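Local structure of pesticidal crystal protein Cry4Aa (Bacillus thuringiensis, 2C9K) at residues Val36-Gln41 / Arg76-Ile81; Gly249-Gly254 / Lys604-Pro609; Phe334-Val339 / Ser441-Tyr446; Lys344-Ala349 / Met376-Thr381. The protein kills mosquito larvae by binding to midgut epithelial cells and promoting their colloid-osmotic lysis, this chain being the three-domain toxin core of a longer protoxin. All blocks are in the same frame, centred on the assembly; numbering follows the deposited sequence.

How the interactions relate
The four contacts sample all three domains of the toxin. Interaction 1 lies within the N-terminal helical bundle. Interaction 2 brings the segment that follows this bundle against a strand of the C-terminal beta domain; their centres are 32 Å apart. Interactions 3 and 4 both belong to the middle beta domain, which the chain builds between the two halves of interaction 2. They are the nearest pair, with centres 24 Å and closest atoms about 9 Å apart, and are related through consecutive strands 329-335 and 342-347, the two outer strands of one sheet. Interactions 1 and 3, 53 Å apart between centres, lie on opposite sides of the chain's centre.

Interaction 1 (Val36-Gln41 / Arg76-Ile81); sequences VLFPAQ and RSFNVI
Phe38 and Phe78 meet in the N-terminal helical bundle of the delta-endotoxin, the pore-forming domain of this family, where the loop leaving helix 29-37 runs past the start of helix 77-89. The two side chains run roughly antiparallel and overlap near their CB atoms, with ring planes at 43° and centroids 5.5 Å apart, an oblique pairing. Phe78 CB lies over one face of the Phe38 ring, displaced toward the rim, 4.0 Å from the centroid, while Phe38 CB reaches back to Phe78 CD1. Phe78 holds CG anti to its own N (chi1 176°), which carries its ring out to the loop. There Gln41 CA stands over one ring face, almost above its centre, 3.7 Å from the centroid and 13° off the normal, a CH-pi contact. The Gln41 side chain runs alongside in the same direction as Phe78, touching with its methylene carbons. Ser77 adds its CB near Phe38 CZ, whereas its hydroxyl is hydrogen-bonded to His113 on helix 103-123. Ile34 of helix 29-37 also packs against Phe78. At the outer end of the ring, Gln41 CB approaches Phe78 CE2 to 3.4 Å and Gln41 CG follows beside Phe78 CZ.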
loop_
_atom_site.group_PDB
_atom_site.type_symbol
_atom_site.label_atom_id
_atom_site.label_comp_id
_atom_site.label_asym_id
_atom_site.label_seq_id
_atom_site.Cartn_x
_atom_site.Cartn_y
_atom_site.Cartn_z
ATOM N N VAL A 36 12.505 4.882 -15.855
ATOM C CA VAL A 36 12.411 3.829 -14.853
ATOM C C VAL A 36 11.922 2.504 -15.445
ATOM O O VAL A 36 12.352 1.427 -15.018
ATOM C CB VAL A 36 11.458 4.248 -13.709
ATOM C CG1 VAL A 36 11.230 3.082 -12.765
ATOM C CG2 VAL A 36 12.041 5.431 -12.953
ATOM N N LEU A 37 11.034 2.591 -16.430
ATOM C CA LEU A 37 10.476 1.405 -17.076
ATOM C C LEU A 37 11.170 1.018 -18.391
ATOM O O LEU A 37 10.951 -0.078 -18.919
ATOM C CB LEU A 37 8.979 1.614 -17.327
ATOM C CG LEU A 37 8.109 1.771 -16.080
ATOM C CD1 LEU A 37 6.724 2.219 -16.478
ATOM C CD2 LEU A 37 8.055 0.455 -15.332
ATOM N N PHE A 38 11.998 1.917 -18.920
ATOM C CA PHE A 38 12.711 1.648 -20.162
ATOM C C PHE A 38 14.109 2.262 -20.167
ATOM O O PHE A 38 14.377 3.199 -20.917
ATOM C CB PHE A 38 11.933 2.195 -21.356
ATOM C CG PHE A 38 10.481 1.821 -21.363
ATOM C CD1 PHE A 38 9.532 2.656 -20.786
ATOM C CD2 PHE A 38 10.057 0.637 -21.965
ATOM C CE1 PHE A 38 8.186 2.326 -20.808
ATOM C CE2 PHE A 38 8.705 0.291 -21.996
ATOM C CZ PHE A 38 7.767 1.135 -21.418
ATOM N N PRO A 39 15.017 1.746 -19.324
ATOM C CA PRO A 39 16.395 2.249 -19.237
ATOM C C PRO A 39 17.255 1.934 -20.476
ATOM O O PRO A 39 18.254 2.606 -20.742
ATOM C CB PRO A 39 16.921 1.584 -17.963
ATOM C CG PRO A 39 16.166 0.298 -17.921
ATOM C CD PRO A 39 14.768 0.725 -18.290
ATOM N N ALA A 40 16.856 0.912 -21.226
ATOM C CA ALA A 40 17.560 0.519 -22.442
ATOM C C ALA A 40 16.564 0.578 -23.600
ATOM O O ALA A 40 16.560 -0.285 -24.482
ATOM C CB ALA A 40 18.117 -0.890 -22.298
ATOM N N GLN A 41 15.708 1.596 -23.572
ATOM C CA GLN A 41 14.697 1.815 -24.602
ATOM C C GLN A 41 13.806 0.605 -24.863
ATOM O O GLN A 41 13.446 -0.118 -23.933
ATOM C CB GLN A 41 15.368 2.270 -25.899
ATOM C CG GLN A 41 16.093 3.594 -25.755
ATOM C CD GLN A 41 17.218 3.519 -24.744
ATOM O OE1 GLN A 41 18.213 2.828 -24.960
ATOM N NE2 GLN A 41 17.060 4.221 -23.626
ATOM N N ARG A 76 7.045 -2.131 -26.536
ATOM C CA ARG A 76 6.622 -1.354 -27.689
ATOM C C ARG A 76 6.106 -0.024 -27.183
ATOM O O ARG A 76 6.198 0.992 -27.869
ATOM C CB ARG A 76 5.493 -2.053 -28.437
ATOM C CG ARG A 76 5.880 -3.340 -29.126
ATOM C CD ARG A 76 4.633 -4.009 -29.652
ATOM N NE ARG A 76 4.896 -5.308 -30.251
ATOM C CZ ARG A 76 3.951 -6.210 -30.483
ATOM N NH1 ARG A 76 2.690 -5.939 -30.160
ATOM N NH2 ARG A 76 4.258 -7.375 -31.040
ATOM N N SER A 77 5.552 -0.039 -25.976
ATOM C CA SER A 77 5.012 1.169 -25.377
ATOM C C SER A 77 6.074 2.257 -25.323
ATOM O O SER A 77 5.752 3.442 -25.307
ATOM C CB SER A 77 4.497 0.881 -23.960
ATOM O OG SER A 77 3.383 0.004 -23.970
ATOM N N PHE A 78 7.342 1.865 -25.304
ATOM C CA PHE A 78 8.401 2.862 -25.235
ATOM C C PHE A 78 8.298 3.895 -26.351
ATOM O O PHE A 78 8.232 5.096 -26.095
ATOM C CB PHE A 78 9.782 2.214 -25.289
ATOM C CG PHE A 78 10.901 3.212 -25.306
ATOM C CD1 PHE A 78 11.096 4.073 -24.228
ATOM C CD2 PHE A 78 11.727 3.336 -26.419
ATOM C CE1 PHE A 78 12.095 5.050 -24.260
ATOM C CE2 PHE A 78 12.731 4.310 -26.461
ATOM C CZ PHE A 78 12.913 5.167 -25.381
ATOM N N ASN A 79 8.291 3.426 -27.591
ATOM C CA ASN A 79 8.200 4.329 -28.728
ATOM C C ASN A 79 6.856 5.045 -28.787
ATOM O O ASN A 79 6.799 6.236 -29.098
ATOM C CB ASN A 79 8.458 3.562 -30.029
ATOM C CG ASN A 79 9.940 3.435 -30.346
ATOM O OD1 ASN A 79 10.342 2.612 -31.166
ATOM N ND2 ASN A 79 10.758 4.264 -29.703
ATOM N N VAL A 80 5.778 4.333 -28.480
ATOM C CA VAL A 80 4.455 4.939 -28.517
ATOM C C VAL A 80 4.289 5.979 -27.412
ATOM O O VAL A 80 3.513 6.925 -27.549
ATOM C CB VAL A 80 3.338 3.873 -28.399
ATOM C CG1 VAL A 80 1.970 4.548 -28.359
ATOM C CG2 VAL A 80 3.415 2.910 -29.578
ATOM N N ILE A 81 5.020 5.812 -26.316
ATOM C CA ILE A 81 4.943 6.766 -25.212
ATOM C C ILE A 81 5.928 7.917 -25.439
ATOM O O ILE A 81 5.626 9.070 -25.127
ATOM C CB ILE A 81 5.221 6.068 -23.833
ATOM C CG1 ILE A 81 3.914 5.542 -23.238
ATOM C CG2 ILE A 81 5.839 7.042 -22.843
ATOM C CD1 ILE A 81 3.207 4.528 -24.091
#

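Interaction 2 (Gly249-Gly254 / Lys604-Pro609); sequences GKYPIG and KIEFLP
Residues 249-254 form an irregular loop passing beside residues 604-609 of strand 600-609 without pairing with them, the closest CA atoms, those of Tyr251 and Leu608, being 9.2 Å apart; side chains therefore bridge the gap. The loop follows the last helix of the N-terminal bundle, and the strand belongs to the C-terminal beta domain, so the contact joins sequence 350 residues apart. Its polar part is a hydrogen bond from Tyr251 OH to Glu606 OE1, modelled as very short at 2.4 Å, a length of limited weight at this resolution. The tyrosine and glutamate side chains meet nearly perpendicular. OE1 arrives at the edge of the tyrosine ring and in its plane, 3.2 Å from Tyr251 CE2, while the carboxylate plane is turned 78° from the ring. Beyond CG the Glu606 chain is extended (chi2 180°), which carries the carboxylate from the strand to the phenol. Farther along, Ile253 CD1 rests loosely on Pro609 CD at 4.4 Å.

Neighbouring strands complete the polar cluster. Glu606 OE2 forms a salt bridge with Arg522, which also makes a cation-pi contact with the Tyr251 ring, and Glu606 OE1 accepts a hydrogen bond from Gln473. Tyr251 OH is linked to Tyr570 OH as well. With both carboxylate oxygens engaged in this buried place, Glu606 is probably held as an anion by Arg522, which would strengthen the bond from the Tyr251 phenol that ties the loop to the beta domain.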
loop_
_atom_site.group_PDB
_atom_site.type_symbol
_atom_site.label_atom_id
_atom_site.label_comp_id
_atom_site.label_asym_id
_atom_site.label_seq_id
_atom_site.Cartn_x
_atom_site.Cartn_y
_atom_site.Cartn_z
ATOM N N GLY A 249 -13.432 13.254 -13.270
ATOM C CA GLY A 249 -14.736 13.695 -12.821
ATOM C C GLY A 249 -14.731 13.887 -11.320
ATOM O O GLY A 249 -15.071 14.961 -10.830
ATOM N N LYS A 250 -14.326 12.842 -10.602
ATOM C CA LYS A 250 -14.266 12.844 -9.145
ATOM C C LYS A 250 -13.223 13.785 -8.548
ATOM O O LYS A 250 -13.495 14.462 -7.561
ATOM C CB LYS A 250 -13.990 11.431 -8.650
ATOM C CG LYS A 250 -15.066 10.411 -8.986
ATOM C CD LYS A 250 -16.036 10.226 -7.831
ATOM C CE LYS A 250 -17.091 11.319 -7.765
ATOM N NZ LYS A 250 -18.217 11.068 -8.718
ATOM N N TYR A 251 -12.029 13.815 -9.134
ATOM C CA TYR A 251 -10.949 14.673 -8.634
ATOM C C TYR A 251 -10.448 15.683 -9.678
ATOM O O TYR A 251 -9.390 15.506 -10.286
ATOM C CB TYR A 251 -9.788 13.805 -8.135
ATOM C CG TYR A 251 -10.217 12.737 -7.143
ATOM C CD1 TYR A 251 -10.742 11.524 -7.576
ATOM C CD2 TYR A 251 -10.143 12.963 -5.767
ATOM C CE1 TYR A 251 -11.183 10.568 -6.668
ATOM C CE2 TYR A 251 -10.584 12.008 -4.848
ATOM C CZ TYR A 251 -11.102 10.817 -5.306
ATOM O OH TYR A 251 -11.541 9.869 -4.406
ATOM N N PRO A 252 -11.203 16.781 -9.869
ATOM C CA PRO A 252 -10.965 17.886 -10.799
ATOM C C PRO A 252 -9.663 18.655 -10.638
ATOM O O PRO A 252 -8.954 18.920 -11.614
ATOM C CB PRO A 252 -12.150 18.806 -10.545
ATOM C CG PRO A 252 -13.182 17.909 -10.010
ATOM C CD PRO A 252 -12.410 17.054 -9.079
ATOM N N ILE A 253 -9.355 19.015 -9.400
ATOM C CA ILE A 253 -8.177 19.819 -9.114
ATOM C C ILE A 253 -6.955 19.152 -8.472
ATOM O O ILE A 253 -6.039 19.852 -8.041
ATOM C CB ILE A 253 -8.586 21.014 -8.237
ATOM C CG1 ILE A 253 -8.965 20.524 -6.836
ATOM C CG2 ILE A 253 -9.792 21.712 -8.859
ATOM C CD1 ILE A 253 -9.365 21.624 -5.881
ATOM N N GLY A 254 -6.912 17.828 -8.407
ATOM C CA GLY A 254 -5.756 17.195 -7.792
ATOM C C GLY A 254 -6.126 16.509 -6.492
ATOM O O GLY A 254 -7.164 16.814 -5.904
ATOM N N LYS A 604 -12.834 6.229 2.501
ATOM C CA LYS A 604 -12.115 7.498 2.578
ATOM C C LYS A 604 -12.992 8.687 2.985
ATOM O O LYS A 604 -14.172 8.760 2.635
ATOM C CB LYS A 604 -11.479 7.832 1.217
ATOM C CG LYS A 604 -10.755 6.704 0.493
ATOM C CD LYS A 604 -9.352 6.481 1.005
ATOM C CE LYS A 604 -8.569 5.531 0.087
ATOM N NZ LYS A 604 -9.158 4.152 -0.044
ATOM N N ILE A 605 -12.396 9.619 3.722
ATOM C CA ILE A 605 -13.077 10.847 4.144
ATOM C C ILE A 605 -12.399 11.895 3.281
ATOM O O ILE A 605 -11.177 12.036 3.318
ATOM C CB ILE A 605 -12.804 11.198 5.617
ATOM C CG1 ILE A 605 -13.096 10.000 6.521
ATOM C CG2 ILE A 605 -13.639 12.389 6.008
ATOM C CD1 ILE A 605 -14.517 9.494 6.466
ATOM N N GLU A 606 -13.168 12.626 2.492
ATOM C CA GLU A 606 -12.558 13.608 1.613
ATOM C C GLU A 606 -12.951 15.047 1.880
ATOM O O GLU A 606 -14.104 15.346 2.213
ATOM C CB GLU A 606 -12.851 13.233 0.159
ATOM C CG GLU A 606 -12.191 11.925 -0.228
ATOM C CD GLU A 606 -12.449 11.504 -1.660
ATOM O OE1 GLU A 606 -11.653 10.686 -2.178
ATOM O OE2 GLU A 606 -13.440 11.971 -2.259
ATOM N N PHE A 607 -11.975 15.935 1.759
ATOM C CA PHE A 607 -12.225 17.346 1.956
ATOM C C PHE A 607 -12.045 18.065 0.630
ATOM O O PHE A 607 -10.973 18.024 0.025
ATOM C CB PHE A 607 -11.277 17.928 2.999
ATOM C CG PHE A 607 -11.505 17.399 4.378
ATOM C CD1 PHE A 607 -10.937 16.191 4.779
ATOM C CD2 PHE A 607 -12.303 18.101 5.278
ATOM C CE1 PHE A 607 -11.161 15.684 6.068
ATOM C CE2 PHE A 607 -12.537 17.611 6.560
ATOM C CZ PHE A 607 -11.964 16.396 6.961
ATOM N N LEU A 608 -13.107 18.714 0.169
ATOM C CA LEU A 608 -13.051 19.442 -1.088
ATOM C C LEU A 608 -12.968 20.943 -0.836
ATOM O O LEU A 608 -13.901 21.537 -0.296
ATOM C CB LEU A 608 -14.294 19.146 -1.931
ATOM C CG LEU A 608 -14.675 17.686 -2.171
ATOM C CD1 LEU A 608 -15.761 17.619 -3.245
ATOM C CD2 LEU A 608 -13.461 16.899 -2.607
ATOM N N PRO A 609 -11.842 21.575 -1.208
ATOM C CA PRO A 609 -11.692 23.019 -1.007
ATOM C C PRO A 609 -12.756 23.747 -1.826
ATOM O O PRO A 609 -12.997 23.389 -2.982
ATOM C CB PRO A 609 -10.291 23.299 -1.542
ATOM C CG PRO A 609 -9.571 22.027 -1.289
ATOM C CD PRO A 609 -10.581 20.980 -1.687
#

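Interaction 3 (Phe334-Val339 / Ser441-Tyr446); sequences FGNHNV and SIPATY
Asn336 and Pro443 make the van der Waals part of this surface contact, where the end of strand 329-335 meets the loop joining strands 432-440 and 450-457 in the middle beta domain. The amide and the pyrrolidine pass one another head to tail. The pyrrolidine edge formed by CB and CG lies along the asparagine: Pro443 CG is 3.4 Å from Asn336 CB, and Pro443 CB is 3.2 Å from Asn336 OD1. With chi1 at -171°, the Asn336 amide swings away from the backbone N and lies beside the proline. A second packing point has Ser441 OG 3.6 Å from Gly335 CA.

No direct hydrogen bond crosses between the segments; the polar link runs through water. One water lies 3.2 Å from Asn336 OD1 and 3.1 Å from Pro443 O, in position to donate to either oxygen. Within the loop, Tyr446 N bonds to Ile442 O at 2.8 Å, closing a turn over Pro443-Thr445. Tyr446 OH is hydrogen-bonded to Tyr277, and Asn336 pairs through its backbone with Thr314 on the adjoining strand. The direct meeting of the segments thus depends on close packing, with one water placed to bridge the amide oxygen and the proline carbonyl, though it may not serve both at once.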
loop_
_atom_site.group_PDB
_atom_site.type_symbol
_atom_site.label_atom_id
_atom_site.label_comp_id
_atom_site.label_asym_id
_atom_site.label_seq_id
_atom_site.Cartn_x
_atom_site.Cartn_y
_atom_site.Cartn_z
ATOM N N PHE A 334 5.813 -10.890 23.070
ATOM C CA PHE A 334 6.146 -12.093 22.326
ATOM C C PHE A 334 7.408 -12.683 22.945
ATOM O O PHE A 334 8.064 -12.030 23.753
ATOM C CB PHE A 334 6.390 -11.757 20.852
ATOM C CG PHE A 334 5.297 -10.937 20.227
ATOM C CD1 PHE A 334 5.278 -9.556 20.368
ATOM C CD2 PHE A 334 4.280 -11.545 19.500
ATOM C CE1 PHE A 334 4.265 -8.788 19.791
ATOM C CE2 PHE A 334 3.264 -10.784 18.922
ATOM C CZ PHE A 334 3.264 -9.403 19.070
ATOM N N GLY A 335 7.741 -13.916 22.574
ATOM C CA GLY A 335 8.931 -14.554 23.114
ATOM C C GLY A 335 8.708 -15.268 24.436
ATOM O O GLY A 335 7.577 -15.523 24.839
ATOM N N ASN A 336 9.796 -15.596 25.118
ATOM C CA ASN A 336 9.702 -16.283 26.395
ATOM C C ASN A 336 10.324 -15.411 27.470
ATOM O O ASN A 336 11.456 -15.630 27.883
ATOM C CB ASN A 336 10.430 -17.619 26.319
ATOM C CG ASN A 336 10.199 -18.473 27.538
ATOM O OD1 ASN A 336 10.695 -19.594 27.626
ATOM N ND2 ASN A 336 9.438 -17.951 28.492
ATOM N N HIS A 337 9.559 -14.425 27.923
ATOM C CA HIS A 337 10.002 -13.467 28.933
ATOM C C HIS A 337 10.320 -14.042 30.312
ATOM O O HIS A 337 9.423 -14.469 31.037
ATOM C CB HIS A 337 8.944 -12.371 29.100
ATOM C CG HIS A 337 9.345 -11.282 30.045
ATOM N ND1 HIS A 337 8.437 -10.606 30.831
ATOM C CD2 HIS A 337 10.552 -10.734 30.314
ATOM C CE1 HIS A 337 9.068 -9.692 31.544
ATOM N NE2 HIS A 337 10.352 -9.749 31.249
ATOM N N ASN A 338 11.598 -14.044 30.677
ATOM C CA ASN A 338 11.994 -14.528 31.992
ATOM C C ASN A 338 11.497 -13.431 32.930
ATOM O O ASN A 338 10.952 -12.429 32.472
ATOM C CB ASN A 338 13.521 -14.637 32.117
ATOM C CG ASN A 338 14.216 -14.894 30.784
ATOM O OD1 ASN A 338 14.016 -15.934 30.142
ATOM N ND2 ASN A 338 15.050 -13.936 30.365
ATOM N N VAL A 339 11.689 -13.601 34.232
ATOM C CA VAL A 339 11.243 -12.587 35.188
ATOM C C VAL A 339 12.424 -11.781 35.720
ATOM O O VAL A 339 12.244 -10.778 36.412
ATOM C CB VAL A 339 10.511 -13.235 36.380
ATOM C CG1 VAL A 339 9.838 -12.165 37.223
ATOM C CG2 VAL A 339 9.494 -14.257 35.872
ATOM N N SER A 441 6.416 -18.155 18.686
ATOM C CA SER A 441 7.291 -19.014 19.474
ATOM C C SER A 441 6.483 -19.706 20.548
ATOM O O SER A 441 5.655 -19.092 21.223
ATOM C CB SER A 441 8.387 -18.198 20.148
ATOM O OG SER A 441 7.841 -17.442 21.209
ATOM N N ILE A 442 6.730 -20.996 20.699
ATOM C CA ILE A 442 6.050 -21.800 21.692
ATOM C C ILE A 442 7.170 -22.288 22.597
ATOM O O ILE A 442 7.730 -23.361 22.378
ATOM C CB ILE A 442 5.350 -22.976 21.012
ATOM C CG1 ILE A 442 4.479 -22.443 19.872
ATOM C CG2 ILE A 442 4.521 -23.738 22.015
ATOM C CD1 ILE A 442 3.898 -23.503 18.992
ATOM N N PRO A 443 7.533 -21.483 23.613
ATOM C CA PRO A 443 8.603 -21.814 24.564
ATOM C C PRO A 443 8.424 -23.176 25.214
ATOM O O PRO A 443 9.376 -23.934 25.369
ATOM C CB PRO A 443 8.527 -20.677 25.579
ATOM C CG PRO A 443 8.044 -19.530 24.753
ATOM C CD PRO A 443 6.947 -20.169 23.930
ATOM N N ALA A 444 7.196 -23.488 25.591
ATOM C CA ALA A 444 6.910 -24.764 26.224
ATOM C C ALA A 444 7.439 -25.958 25.423
ATOM O O ALA A 444 7.450 -27.088 25.918
ATOM C CB ALA A 444 5.401 -24.906 26.430
ATOM N N THR A 445 7.898 -25.718 24.199
ATOM C CA THR A 445 8.359 -26.819 23.362
ATOM C C THR A 445 9.606 -26.542 22.533
ATOM O O THR A 445 10.497 -27.382 22.447
ATOM C CB THR A 445 7.227 -27.248 22.394
ATOM O OG1 THR A 445 6.062 -27.620 23.148
ATOM C CG2 THR A 445 7.677 -28.408 21.521
ATOM N N TYR A 446 9.667 -25.365 21.921
ATOM C CA TYR A 446 10.794 -25.022 21.071
ATOM C C TYR A 446 11.656 -23.882 21.565
ATOM O O TYR A 446 11.260 -23.099 22.435
ATOM C CB TYR A 446 10.302 -24.661 19.675
ATOM C CG TYR A 446 9.232 -25.575 19.138
ATOM C CD1 TYR A 446 7.918 -25.472 19.575
ATOM C CD2 TYR A 446 9.535 -26.531 18.177
ATOM C CE1 TYR A 446 6.933 -26.295 19.065
ATOM C CE2 TYR A 446 8.556 -27.358 17.659
ATOM C CZ TYR A 446 7.258 -27.235 18.106
ATOM O OH TYR A 446 6.293 -28.054 17.581
HETATM O O HOH W 1 11.638 -21.776 25.454
#

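Interaction 4 (Lys344-Ala349 / Met376-Thr381); sequences KSLGLA and MDFFIT
This is a buried, wholly apolar contact between two facing antiparallel sheets of the middle beta domain, which in the three-domain delta-endotoxins is a beta-prism. Strand 342-347 is an outer strand of one four-stranded sheet, strand 373-381 an inner strand of another; both sheets have the order 3-2-1-4 expected of Greek-key connectivity. The backbones stay well apart, with CA atoms of Leu346 and Phe378 at 9.5 Å, and no hydrogen bond joins the segments.

Leu346 and Phe378 come from opposite directions. One methyl, Leu346 CD2, sits over a face of the Phe378 ring, 3.5 Å from its centroid and 17° off the normal, a CH-pi contact shifted toward the CD1 side of the rim. A chi1 of 164° turns the branched end of Leu346 toward the opposite sheet. Its other methyl, CD1, lies 4.4 Å from Ile380 CD1. Leu299 of strand 294-303 and Ile354 of strand 353-362 also pack on Phe378, so residues of both sheets touch the ring.

Two residues on, Leu348, just past the end of strand 342-347, and Ile380 add a second, purely aliphatic contact, their CA atoms 9.0 Å apart and their side chains crossing at a slant. Ile354 and Ile352 extend this patch beside Leu348 and Ile380 respectively. The pair touches through terminal methyls, with Leu348 CD2 at 3.8 Å from Ile380 CD1.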
loop_
_atom_site.group_PDB
_atom_site.type_symbol
_atom_site.label_atom_id
_atom_site.label_comp_id
_atom_site.label_asym_id
_atom_site.label_seq_id
_atom_site.Cartn_x
_atom_site.Cartn_y
_atom_site.Cartn_z
ATOM N N LYS A 344 15.865 -3.470 27.241
ATOM C CA LYS A 344 16.688 -2.614 26.384
ATOM C C LYS A 344 15.693 -1.992 25.420
ATOM O O LYS A 344 15.279 -2.626 24.451
ATOM C CB LYS A 344 17.711 -3.434 25.588
ATOM C CG LYS A 344 18.919 -3.917 26.370
ATOM C CD LYS A 344 19.788 -2.761 26.813
ATOM C CE LYS A 344 21.178 -3.229 27.202
ATOM N NZ LYS A 344 21.992 -3.655 26.026
ATOM N N SER A 345 15.314 -0.750 25.689
ATOM C CA SER A 345 14.331 -0.060 24.867
ATOM C C SER A 345 14.887 0.988 23.893
ATOM O O SER A 345 15.925 1.590 24.141
ATOM C CB SER A 345 13.295 0.580 25.797
ATOM O OG SER A 345 12.305 1.275 25.070
ATOM N N LEU A 346 14.189 1.175 22.773
ATOM C CA LEU A 346 14.543 2.167 21.751
ATOM C C LEU A 346 13.286 2.988 21.453
ATOM O O LEU A 346 12.343 2.487 20.836
ATOM C CB LEU A 346 15.015 1.501 20.457
ATOM C CG LEU A 346 15.029 2.446 19.244
ATOM C CD1 LEU A 346 16.045 3.550 19.466
ATOM C CD2 LEU A 346 15.368 1.680 17.977
ATOM N N GLY A 347 13.272 4.239 21.902
ATOM C CA GLY A 347 12.118 5.094 21.689
ATOM C C GLY A 347 12.158 5.838 20.372
ATOM O O GLY A 347 13.171 5.829 19.676
ATOM N N LEU A 348 11.048 6.487 20.033
ATOM C CA LEU A 348 10.932 7.240 18.789
ATOM C C LEU A 348 9.925 8.375 18.945
ATOM O O LEU A 348 8.790 8.151 19.345
ATOM C CB LEU A 348 10.482 6.313 17.657
ATOM C CG LEU A 348 11.435 5.187 17.232
ATOM C CD1 LEU A 348 10.722 4.233 16.287
ATOM C CD2 LEU A 348 12.670 5.777 16.568
ATOM N N ALA A 349 10.340 9.597 18.632
ATOM C CA ALA A 349 9.446 10.747 18.736
ATOM C C ALA A 349 8.674 10.899 17.439
ATOM O O ALA A 349 8.836 10.109 16.517
ATOM C CB ALA A 349 10.240 12.009 19.015
ATOM N N MET A 376 20.649 -5.382 17.021
ATOM C CA MET A 376 19.942 -4.679 15.955
ATOM C C MET A 376 20.472 -3.279 15.668
ATOM O O MET A 376 20.753 -2.504 16.575
ATOM C CB MET A 376 18.446 -4.593 16.265
ATOM C CG MET A 376 17.723 -5.915 16.192
ATOM S SD MET A 376 15.985 -5.735 16.583
ATOM C CE MET A 376 16.052 -5.794 18.370
ATOM N N ASP A 377 20.595 -2.971 14.386
ATOM C CA ASP A 377 21.067 -1.677 13.937
ATOM C C ASP A 377 19.942 -1.008 13.178
ATOM O O ASP A 377 19.617 -1.414 12.058
ATOM C CB ASP A 377 22.257 -1.831 12.991
ATOM C CG ASP A 377 23.510 -2.269 13.698
ATOM O OD1 ASP A 377 24.471 -2.645 12.993
ATOM O OD2 ASP A 377 23.538 -2.232 14.951
ATOM N N PHE A 378 19.354 0.016 13.785
ATOM C CA PHE A 378 18.274 0.743 13.147
ATOM C C PHE A 378 18.799 1.927 12.347
ATOM O O PHE A 378 19.756 2.597 12.742
ATOM C CB PHE A 378 17.274 1.242 14.194
ATOM C CG PHE A 378 16.696 0.150 15.043
ATOM C CD1 PHE A 378 17.368 -0.298 16.178
ATOM C CD2 PHE A 378 15.497 -0.460 14.694
ATOM C CE1 PHE A 378 16.855 -1.338 16.953
ATOM C CE2 PHE A 378 14.978 -1.501 15.463
ATOM C CZ PHE A 378 15.661 -1.941 16.595
ATOM N N PHE A 379 18.183 2.157 11.196
ATOM C CA PHE A 379 18.534 3.286 10.358
ATOM C C PHE A 379 17.304 4.177 10.373
ATOM O O PHE A 379 16.368 4.011 9.592
ATOM C CB PHE A 379 18.897 2.826 8.954
ATOM C CG PHE A 379 20.266 2.216 8.869
ATOM C CD1 PHE A 379 21.385 2.941 9.280
ATOM C CD2 PHE A 379 20.444 0.922 8.387
ATOM C CE1 PHE A 379 22.663 2.388 9.213
ATOM C CE2 PHE A 379 21.717 0.359 8.316
ATOM C CZ PHE A 379 22.831 1.094 8.730
ATOM N N ILE A 380 17.333 5.098 11.329
ATOM C CA ILE A 380 16.278 6.063 11.608
ATOM C C ILE A 380 16.374 7.331 10.765
ATOM O O ILE A 380 17.439 7.672 10.249
ATOM C CB ILE A 380 16.341 6.432 13.107
ATOM C CG1 ILE A 380 16.016 5.185 13.937
ATOM C CG2 ILE A 380 15.426 7.595 13.423
ATOM C CD1 ILE A 380 16.245 5.325 15.422
ATOM N N THR A 381 15.247 8.015 10.612
ATOM C CA THR A 381 15.217 9.259 9.862
ATOM C C THR A 381 14.393 10.281 10.635
ATOM O O THR A 381 13.350 9.946 11.207
ATOM C CB THR A 381 14.604 9.065 8.443
ATOM O OG1 THR A 381 14.696 10.294 7.714
ATOM C CG2 THR A 381 13.133 8.636 8.527
#